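Local coordinates for protein acetyltransferase, GNAT family (Listeria monocytogenes str. 4b, PDB 2OH1) that probably transfers an acetyl group from acetyl-coenzyme A to an acceptor that has not been identified, as other GNAT-family enzymes do, at residues 28-33 against 75-80; 107-112 against 122-127. One frame throughout, in Å; residues are numbered along the deposited sequence. Where two conformers were deposited one is given.

Contact 1: 28-33 against 75-80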
loop_
_atom_site.group_PDB
_atom_site.type_symbol
_atom_site.label_atom_id
_atom_site.label_comp_id
_atom_site.label_asym_id
_atom_site.label_seq_id
_atom_site.Cartn_x
_atom_site.Cartn_y
_atom_site.Cartn_z
ATOM N N ASN A 28 12.628 -7.567 3.810
ATOM C CA ASN A 28 12.362 -9.000 3.980
ATOM C C ASN A 28 12.078 -9.341 5.454
ATOM O O ASN A 28 11.221 -10.224 5.735
ATOM C CB ASN A 28 13.532 -9.830 3.414
ATOM C CG ASN A 28 13.223 -11.334 3.289
ATOM O OD1 ASN A 28 12.308 -11.754 2.553
ATOM N ND2 ASN A 28 14.013 -12.154 3.984
ATOM N N ASP A 29 12.756 -8.623 6.378
ATOM C CA ASP A 29 12.584 -8.811 7.832
ATOM C C ASP A 29 11.294 -8.186 8.257
ATOM O O ASP A 29 10.509 -8.789 9.020
ATOM C CB ASP A 29 13.703 -8.214 8.646
ATOM C CG ASP A 29 14.918 -9.105 8.725
ATOM O OD1 ASP A 29 14.879 -10.317 8.352
ATOM O OD2 ASP A 29 15.965 -8.541 9.140
ATOM N N LEU A 30 11.004 -7.018 7.710
ATOM C CA LEU A 30 9.757 -6.343 7.944
ATOM C C LEU A 30 8.491 -7.156 7.490
ATOM O O LEU A 30 7.452 -7.192 8.192
ATOM C CB LEU A 30 9.750 -4.991 7.313
ATOM C CG LEU A 30 8.502 -4.139 7.487
ATOM C CD1 LEU A 30 8.080 -3.940 8.978
ATOM C CD2 LEU A 30 8.493 -2.736 6.788
HETATM N N MSE A 31 8.603 -7.790 6.327
HETATM C CA MSE A 31 7.543 -8.656 5.785
HETATM C C MSE A 31 7.303 -9.804 6.749
HETATM O O MSE A 31 6.171 -10.001 7.180
HETATM C CB MSE A 31 7.883 -9.170 4.384
HETATM C CG MSE A 31 7.989 -8.042 3.380
HETATM SE SE MSE A 31 8.249 -8.615 1.580
HETATM C CE MSE A 31 7.419 -7.123 0.656
ATOM N N ILE A 32 8.383 -10.511 7.082
ATOM C CA ILE A 32 8.348 -11.688 7.967
ATOM C C ILE A 32 7.699 -11.295 9.265
ATOM O O ILE A 32 6.757 -11.984 9.754
ATOM C CB ILE A 32 9.755 -12.253 8.246
ATOM C CG1 ILE A 32 10.354 -12.965 7.047
ATOM C CG2 ILE A 32 9.713 -13.259 9.482
ATOM C CD1 ILE A 32 11.893 -13.156 7.128
ATOM N N ASP A 33 8.101 -10.166 9.829
ATOM C CA ASP A 33 7.629 -9.742 11.137
ATOM C C ASP A 33 6.143 -9.330 11.064
ATOM O O ASP A 33 5.351 -9.672 11.980
ATOM C CB ASP A 33 8.516 -8.627 11.768
ATOM C CG ASP A 33 9.945 -9.118 12.102
ATOM O OD1 ASP A 33 10.217 -10.335 12.211
ATOM O OD2 ASP A 33 10.837 -8.269 12.227
ATOM N N GLY A 75 16.819 7.407 11.173
ATOM C CA GLY A 75 16.927 6.244 10.270
ATOM C C GLY A 75 16.105 5.034 10.606
ATOM O O GLY A 75 16.300 3.986 9.995
ATOM N N ALA A 76 15.166 5.137 11.546
ATOM C CA ALA A 76 14.266 4.012 11.855
ATOM C C ALA A 76 13.266 3.839 10.705
ATOM O O ALA A 76 12.799 4.832 10.183
ATOM C CB ALA A 76 13.509 4.233 13.179
ATOM N N LEU A 77 12.979 2.619 10.333
ATOM C CA LEU A 77 11.991 2.355 9.306
ATOM C C LEU A 77 10.619 2.354 9.962
ATOM O O LEU A 77 10.279 1.456 10.723
ATOM C CB LEU A 77 12.238 1.005 8.651
ATOM C CG LEU A 77 11.356 0.644 7.442
ATOM C CD1 LEU A 77 11.380 1.713 6.361
ATOM C CD2 LEU A 77 11.703 -0.782 6.868
ATOM N N ALA A 78 9.842 3.404 9.700
ATOM C CA ALA A 78 8.470 3.549 10.214
ATOM C C ALA A 78 7.405 2.854 9.418
ATOM O O ALA A 78 6.406 2.403 9.945
ATOM C CB ALA A 78 8.091 5.057 10.330
ATOM N N GLY A 79 7.581 2.800 8.103
ATOM C CA GLY A 79 6.625 2.131 7.249
ATOM C C GLY A 79 7.191 1.832 5.886
ATOM O O GLY A 79 8.244 2.391 5.492
ATOM N N ALA A 80 6.528 0.922 5.191
ATOM C CA ALA A 80 6.858 0.598 3.817
ATOM C C ALA A 80 5.595 0.330 3.065
ATOM O O ALA A 80 4.670 -0.279 3.616
ATOM C CB ALA A 80 7.825 -0.600 3.752
#

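Contact 2: 107-112 against 122-127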
loop_
_atom_site.group_PDB
_atom_site.type_symbol
_atom_site.label_atom_id
_atom_site.label_comp_id
_atom_site.label_asym_id
_atom_site.label_seq_id
_atom_site.Cartn_x
_atom_site.Cartn_y
_atom_site.Cartn_z
ATOM N N HIS A 107 -0.785 -2.442 -3.039
ATOM C CA HIS A 107 -0.837 -3.800 -2.554
ATOM C C HIS A 107 -0.635 -4.000 -1.080
ATOM O O HIS A 107 -1.308 -4.858 -0.487
ATOM C CB HIS A 107 0.134 -4.643 -3.294
ATOM C CG HIS A 107 -0.330 -4.981 -4.679
ATOM N ND1 HIS A 107 -0.024 -6.176 -5.280
ATOM C CD2 HIS A 107 -1.091 -4.293 -5.572
ATOM C CE1 HIS A 107 -0.599 -6.218 -6.464
ATOM N NE2 HIS A 107 -1.253 -5.102 -6.677
ATOM N N ARG A 108 0.327 -3.332 -0.473
ATOM C CA ARG A 108 0.571 -3.500 0.954
ATOM C C ARG A 108 1.072 -2.206 1.576
ATOM O O ARG A 108 1.979 -1.540 1.056
ATOM C CB ARG A 108 1.597 -4.589 1.177
ATOM C CG ARG A 108 1.737 -5.162 2.507
ATOM C CD ARG A 108 0.457 -5.758 3.056
ATOM N NE ARG A 108 0.118 -7.107 2.597
ATOM C CZ ARG A 108 -0.823 -7.841 3.207
ATOM N NH1 ARG A 108 -1.443 -7.314 4.245
ATOM N NH2 ARG A 108 -1.149 -9.090 2.820
ATOM N N ILE A 109 0.419 -1.859 2.679
ATOM C CA ILE A 109 0.914 -0.916 3.648
ATOM C C ILE A 109 1.427 -1.704 4.843
ATOM O O ILE A 109 0.759 -2.640 5.376
ATOM C CB ILE A 109 -0.176 0.026 4.161
ATOM C CG1 ILE A 109 -0.502 1.110 3.124
ATOM C CG2 ILE A 109 0.270 0.616 5.507
ATOM C CD1 ILE A 109 -1.331 0.644 1.933
HETATM N N MSE A 110 2.617 -1.343 5.262
HETATM C CA MSE A 110 3.174 -1.894 6.465
HETATM C C MSE A 110 3.597 -0.747 7.343
HETATM O O MSE A 110 4.339 0.122 6.894
HETATM C CB MSE A 110 4.372 -2.773 6.189
HETATM C CG MSE A 110 3.952 -4.047 5.520
HETATM SE SE MSE A 110 5.490 -5.031 4.813
HETATM C CE MSE A 110 5.656 -4.029 3.244
ATOM N N VAL A 111 3.086 -0.689 8.562
ATOM C CA VAL A 111 3.481 0.349 9.545
ATOM C C VAL A 111 4.047 -0.316 10.757
ATOM O O VAL A 111 3.395 -1.186 11.318
ATOM C CB VAL A 111 2.279 1.210 9.943
ATOM C CG1 VAL A 111 2.672 2.199 11.081
ATOM C CG2 VAL A 111 1.737 2.010 8.714
ATOM N N SER A 112 5.182 0.191 11.219
ATOM C CA SER A 112 5.814 -0.222 12.495
ATOM C C SER A 112 4.942 0.109 13.690
ATOM O O SER A 112 4.498 1.230 13.819
ATOM C CB SER A 112 7.191 0.438 12.677
ATOM O OG SER A 112 7.685 0.261 14.000
ATOM N N LYS A 122 -2.206 7.161 5.968
ATOM C CA LYS A 122 -2.858 8.209 5.162
ATOM C C LYS A 122 -1.796 8.968 4.383
ATOM O O LYS A 122 -1.962 9.280 3.211
ATOM C CB LYS A 122 -3.619 9.176 6.052
ATOM C CG LYS A 122 -4.355 10.273 5.278
ATOM C CD LYS A 122 -5.125 11.171 6.207
ATOM C CE LYS A 122 -6.216 11.965 5.480
ATOM N NZ LYS A 122 -6.855 12.947 6.402
ATOM N N GLN A 123 -0.678 9.274 5.029
ATOM C CA GLN A 123 0.391 10.007 4.398
ATOM C C GLN A 123 1.172 9.129 3.417
ATOM O O GLN A 123 1.714 9.638 2.430
ATOM C CB GLN A 123 1.360 10.613 5.424
ATOM C CG GLN A 123 0.722 11.498 6.471
ATOM C CD GLN A 123 -0.208 12.541 5.868
ATOM O OE1 GLN A 123 0.131 13.178 4.884
ATOM N NE2 GLN A 123 -1.398 12.690 6.449
HETATM N N MSE A 124 1.288 7.826 3.708
HETATM C CA MSE A 124 1.906 6.894 2.766
HETATM C C MSE A 124 1.105 6.860 1.454
HETATM O O MSE A 124 1.644 6.992 0.359
HETATM C CB MSE A 124 2.044 5.515 3.382
HETATM C CG MSE A 124 2.967 5.583 4.548
HETATM SE SE MSE A 124 3.009 4.093 5.756
HETATM C CE MSE A 124 3.625 2.995 4.482
ATOM N N ILE A 125 -0.220 6.724 1.576
ATOM C CA ILE A 125 -1.068 6.725 0.385
ATOM C C ILE A 125 -0.993 8.099 -0.319
ATOM O O ILE A 125 -0.910 8.142 -1.551
ATOM C CB ILE A 125 -2.491 6.411 0.787
ATOM C CG1 ILE A 125 -2.568 4.976 1.304
ATOM C CG2 ILE A 125 -3.502 6.655 -0.414
ATOM C CD1 ILE A 125 -3.871 4.618 1.921
ATOM N N TYR A 126 -0.996 9.199 0.409
ATOM C CA TYR A 126 -0.858 10.532 -0.165
ATOM C C TYR A 126 0.409 10.658 -1.016
ATOM O O TYR A 126 0.432 11.329 -2.074
ATOM C CB TYR A 126 -0.849 11.568 0.939
ATOM C CG TYR A 126 -0.784 12.986 0.413
ATOM C CD1 TYR A 126 -1.823 13.517 -0.355
ATOM C CD2 TYR A 126 0.323 13.800 0.677
ATOM C CE1 TYR A 126 -1.772 14.818 -0.839
ATOM C CE2 TYR A 126 0.383 15.108 0.202
ATOM C CZ TYR A 126 -0.666 15.605 -0.558
ATOM O OH TYR A 126 -0.606 16.904 -1.052
ATOM N N PHE A 127 1.499 10.035 -0.565
ATOM C CA PHE A 127 2.713 10.026 -1.359
ATOM C C PHE A 127 2.494 9.316 -2.738
ATOM O O PHE A 127 2.958 9.788 -3.773
ATOM C CB PHE A 127 3.872 9.400 -0.544
ATOM C CG PHE A 127 5.104 9.245 -1.301
ATOM C CD1 PHE A 127 5.959 10.324 -1.474
ATOM C CD2 PHE A 127 5.403 8.045 -1.919
ATOM C CE1 PHE A 127 7.132 10.168 -2.224
ATOM C CE2 PHE A 127 6.566 7.878 -2.637
ATOM C CZ PHE A 127 7.426 8.921 -2.805
#

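Contact 1: 28-33 against 75-80
Leu30, on helix 24-40, lowers one methyl onto Leu77 and Ala80 of strand 77-84, a helix-on-sheet packing within the mixed alpha/beta GNAT fold. The work is done by a single branch: CD2 of Leu30 lies 3.8 Å from CD2 of Leu77, the two leucines crossing at a slant. Leu30 directs CB towards the strand, and with CG anti to the backbone N (chi1 -179°) its CD2 is placed in contact with the sheet. A leucine suits this place: the branched end lets the single methyl CD2 bear on Leu77 and Ala80 at once.

Leu77 and Ala80 are three residues apart, yet both direct CB towards the helix. A classic beta bulge explains this: Ala78 and Gly79 together face Phe70 of the neighbouring strand, which shifts the usual up-and-down order by one residue. Ala78 points CB away, towards the other face of the sheet, where it meets Phe115. On the helix side, Leu69 packs against both Leu77 and Ala80, while Met110 lies against both Leu30 and Ala80. Alanine is short enough to let the leucine close in, with Leu30 CD2 resting 3.8 Å from Ala80 CB.

Contact 2: 107-112 against 122-127
The first half of a beta-alpha-beta unit is packed here, strand 103-111 against helix 120-134, beside a site that holds an unidentified bound molecule. Met124, a selenomethionine in this crystal, spans most of the gap from the helix. Its SE touches CG2 of Val111 at 3.8 Å, the two side chains crossing at an angle. The chain runs out extended and then bends at its last torsion (chi3 64°), carrying CE on to the strand backbone, 3.8 Å from Met110 O. The same methyl lies 4.2 Å from Ile109 CG2, in the conformer of Ile109 described here. A long, flexible, unbranched residue suits a helix whose axis stays 9.9 Å from that of the strand, while beta-branched valine and isoleucine suit the extended backbone.

In GNAT enzymes this strand and helix, with the loop joining them, usually supply much of the acetyl-coenzyme A site. The unidentified molecule, probably from the crystallisation liquor, hydrogen-bonds Val111 N and, weakly, Ile109 O, which may mark that pocket. Further back along the strand, His107 and Arg108 both face Ile82 in a classic beta bulge. Met110 turns its CB away from the helix, and its side chain packs on Ile82 and Phe53. Met124 also meets Met81 of strand 77-84 and Phe70 of strand 67-71.

The two contacts come in series along the chain, contact 1 closing before contact 2 opens, and their centres are 12 Å apart. They share one sheet: strands 77-84 and 103-111 are antiparallel neighbours, joined where Met110 N lies 2.8 Å from Ala80 O and Ser112 N lies 2.8 Å from Ala78 O, both probable hydrogen bonds. Helix 24-40 packs on one face of this pair and helix 120-134 on the other, giving a three-layer arrangement. The layers meet closely, for CE of Met124 also approaches Ala80 O at 3.5 Å. Unidentified bound material, probably from the crystallisation liquor, lies about 3 Å from the side chains of Leu30 and Ile109, and may mark a pocket beside the contacts.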